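Taurocyamine kinase (Schistosoma mansoni, PDB 4WOD) reversibly transfers phosphate between ATP and taurocyamine, using magnesium as cofactor, as a duplicated member of the ATP:guanido phosphotransferase family. Local coordinates at residues R277-K283 against G317-N323. The protein carries 4 engineered substitutions. Residues are numbered along the deposited sequence; the frame is centred on the assembly and turned at random.
Sequences RASVHAK and GIYDLSN
An antiparallel strand pair inside the eight-stranded sheet of the phosphagen kinase catalytic domain illustrates how sheet pairing can position a probable nucleotide-binding strand: 277-283, flanked on its other edge by strand 117-126, pairs with 318-323. The segment axes approach to 4.5 Å, with 152° between their N-to-C directions. Val280-Leu321 and Ala282-Tyr319 are hydrogen-bonded pairs (Val280 N to Leu321 O 3.1 Å, Ala282 N to Tyr319 O 2.8 Å, each reciprocated); Ser279-Ser322, His281-Asp320 and Lys283-Ile318 are non-hydrogen-bonded pairs. At one end, Asn323 OD1 accepts from Ala278 N at 2.7 Å, while Asn323 N to Ala278 O is weak at 3.4 Å. Val280, Ala282, Tyr319 and Leu321 share a largely apolar face, where helix 331-355 packs on Val280 and Ala282. Arg277 to His281 are predicted to bind ATP. Asp320 (chi1 t), on the face of Ser279 and His281, probably helps balance the positive charge where Arg121 and Arg305 lie close to Arg277, its carboxylate gripping the guanidinium edge in a bidentate salt bridge: NH1 of Arg277 to OD2 of Asp320 is 2.9 Å, and NH2 to OD1 a very short 2.4 Å.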
loop_
_atom_site.group_PDB
_atom_site.type_symbol
_atom_site.label_atom_id
_atom_site.label_comp_id
_atom_site.label_asym_id
_atom_site.label_seq_id
_atom_site.Cartn_x
_atom_site.Cartn_y
_atom_site.Cartn_z
ATOM N N ARG A 277 3.631 14.956 17.539
ATOM C CA ARG A 277 3.794 13.549 17.169
ATOM C C ARG A 277 3.845 12.716 18.433
ATOM O O ARG A 277 4.848 12.735 19.162
ATOM C CB ARG A 277 5.052 13.311 16.340
ATOM C CG ARG A 277 5.118 11.887 15.778
ATOM C CD ARG A 277 6.427 11.597 15.019
ATOM N NE ARG A 277 7.382 10.895 15.878
ATOM C CZ ARG A 277 7.629 9.586 15.824
ATOM N NH1 ARG A 277 8.509 9.034 16.653
ATOM N NH2 ARG A 277 7.012 8.827 14.931
ATOM N N ALA A 278 2.735 12.039 18.706
ATOM C CA ALA A 278 2.641 11.107 19.815
ATOM C C ALA A 278 2.922 9.742 19.255
ATOM O O ALA A 278 2.348 9.380 18.240
ATOM C CB ALA A 278 1.266 11.145 20.439
ATOM N N SER A 279 3.747 8.960 19.925
ATOM C CA SER A 279 4.075 7.654 19.372
ATOM C C SER A 279 4.485 6.616 20.414
ATOM O O SER A 279 4.841 6.959 21.540
ATOM C CB SER A 279 5.197 7.816 18.356
ATOM O OG SER A 279 6.409 8.006 19.041
ATOM N N VAL A 280 4.437 5.346 20.016
ATOM C CA VAL A 280 5.042 4.253 20.772
ATOM C C VAL A 280 5.997 3.470 19.885
ATOM O O VAL A 280 5.813 3.422 18.660
ATOM C CB VAL A 280 3.995 3.263 21.333
ATOM C CG1 VAL A 280 3.163 3.933 22.377
ATOM C CG2 VAL A 280 3.103 2.667 20.183
ATOM N N HIS A 281 7.017 2.878 20.506
ATOM C CA HIS A 281 7.769 1.789 19.883
ATOM C C HIS A 281 7.113 0.483 20.309
ATOM O O HIS A 281 7.111 0.145 21.495
ATOM C CB HIS A 281 9.238 1.801 20.297
ATOM C CG HIS A 281 10.091 2.703 19.471
ATOM N ND1 HIS A 281 9.738 4.004 19.185
ATOM C CD2 HIS A 281 11.281 2.492 18.861
ATOM C CE1 HIS A 281 10.675 4.559 18.437
ATOM N NE2 HIS A 281 11.623 3.663 18.226
ATOM N N ALA A 282 6.538 -0.244 19.358
ATOM C CA ALA A 282 5.781 -1.434 19.724
ATOM C C ALA A 282 6.249 -2.654 18.952
ATOM O O ALA A 282 6.640 -2.534 17.795
ATOM C CB ALA A 282 4.299 -1.208 19.483
ATOM N N LYS A 283 6.170 -3.819 19.591
ATOM C CA LYS A 283 6.427 -5.109 18.940
ATOM C C LYS A 283 5.167 -5.660 18.277
ATOM O O LYS A 283 4.319 -6.257 18.942
ATOM C CB LYS A 283 6.962 -6.137 19.940
ATOM C CG LYS A 283 8.278 -5.779 20.603
ATOM C CD LYS A 283 8.342 -6.387 22.000
ATOM C CE LYS A 283 8.845 -5.397 23.053
ATOM N NZ LYS A 283 8.398 -5.759 24.443
ATOM N N GLY A 317 10.034 -6.475 13.713
ATOM C CA GLY A 317 8.661 -6.429 14.171
ATOM C C GLY A 317 8.439 -5.329 15.191
ATOM O O GLY A 317 7.343 -5.203 15.736
ATOM N N ILE A 318 9.470 -4.530 15.451
ATOM C CA ILE A 318 9.313 -3.354 16.301
ATOM C C ILE A 318 9.122 -2.100 15.454
ATOM O O ILE A 318 9.980 -1.759 14.646
ATOM C CB ILE A 318 10.509 -3.150 17.234
ATOM C CG1 ILE A 318 10.637 -4.336 18.189
ATOM C CG2 ILE A 318 10.336 -1.870 18.026
ATOM C CD1 ILE A 318 11.651 -4.130 19.278
ATOM N N TYR A 319 7.994 -1.423 15.643
ATOM C CA TYR A 319 7.670 -0.250 14.840
ATOM C C TYR A 319 7.346 0.954 15.683
ATOM O O TYR A 319 6.867 0.824 16.809
ATOM C CB TYR A 319 6.485 -0.530 13.917
ATOM C CG TYR A 319 6.861 -1.423 12.772
ATOM C CD1 TYR A 319 7.093 -0.893 11.501
ATOM C CD2 TYR A 319 7.022 -2.791 12.963
ATOM C CE1 TYR A 319 7.456 -1.705 10.450
ATOM C CE2 TYR A 319 7.392 -3.609 11.927
ATOM C CZ TYR A 319 7.595 -3.069 10.667
ATOM O OH TYR A 319 7.958 -3.898 9.629
ATOM N N ASP A 320 7.611 2.125 15.113
ATOM C CA ASP A 320 7.124 3.383 15.656
ATOM C C ASP A 320 5.739 3.639 15.068
ATOM O O ASP A 320 5.561 3.659 13.846
ATOM C CB ASP A 320 8.092 4.523 15.324
ATOM C CG ASP A 320 7.701 5.840 15.981
ATOM O OD1 ASP A 320 6.800 6.524 15.452
ATOM O OD2 ASP A 320 8.308 6.205 17.017
ATOM N N LEU A 321 4.754 3.800 15.945
ATOM C CA LEU A 321 3.375 4.063 15.556
ATOM C C LEU A 321 2.973 5.412 16.114
ATOM O O LEU A 321 3.024 5.587 17.321
ATOM C CB LEU A 321 2.428 2.987 16.103
ATOM C CG LEU A 321 2.763 1.540 15.734
ATOM C CD1 LEU A 321 1.821 0.606 16.459
ATOM C CD2 LEU A 321 2.651 1.359 14.224
ATOM N N SER A 322 2.572 6.345 15.257
ATOM C CA SER A 322 2.161 7.687 15.716
ATOM C C SER A 322 0.859 8.186 15.058
ATOM O O SER A 322 0.434 7.653 14.044
ATOM C CB SER A 322 3.286 8.698 15.456
ATOM O OG SER A 322 3.629 8.748 14.086
ATOM N N ASN A 323 0.226 9.207 15.649
ATOM C CA ASN A 323 -0.870 9.892 14.986
ATOM C C ASN A 323 -0.450 10.335 13.592
ATOM O O ASN A 323 0.632 10.890 13.419
ATOM C CB ASN A 323 -1.341 11.115 15.802
ATOM C CG ASN A 323 -0.195 12.042 16.220
ATOM O OD1 ASN A 323 0.656 11.677 17.040
ATOM N ND2 ASN A 323 -0.202 13.275 15.687
#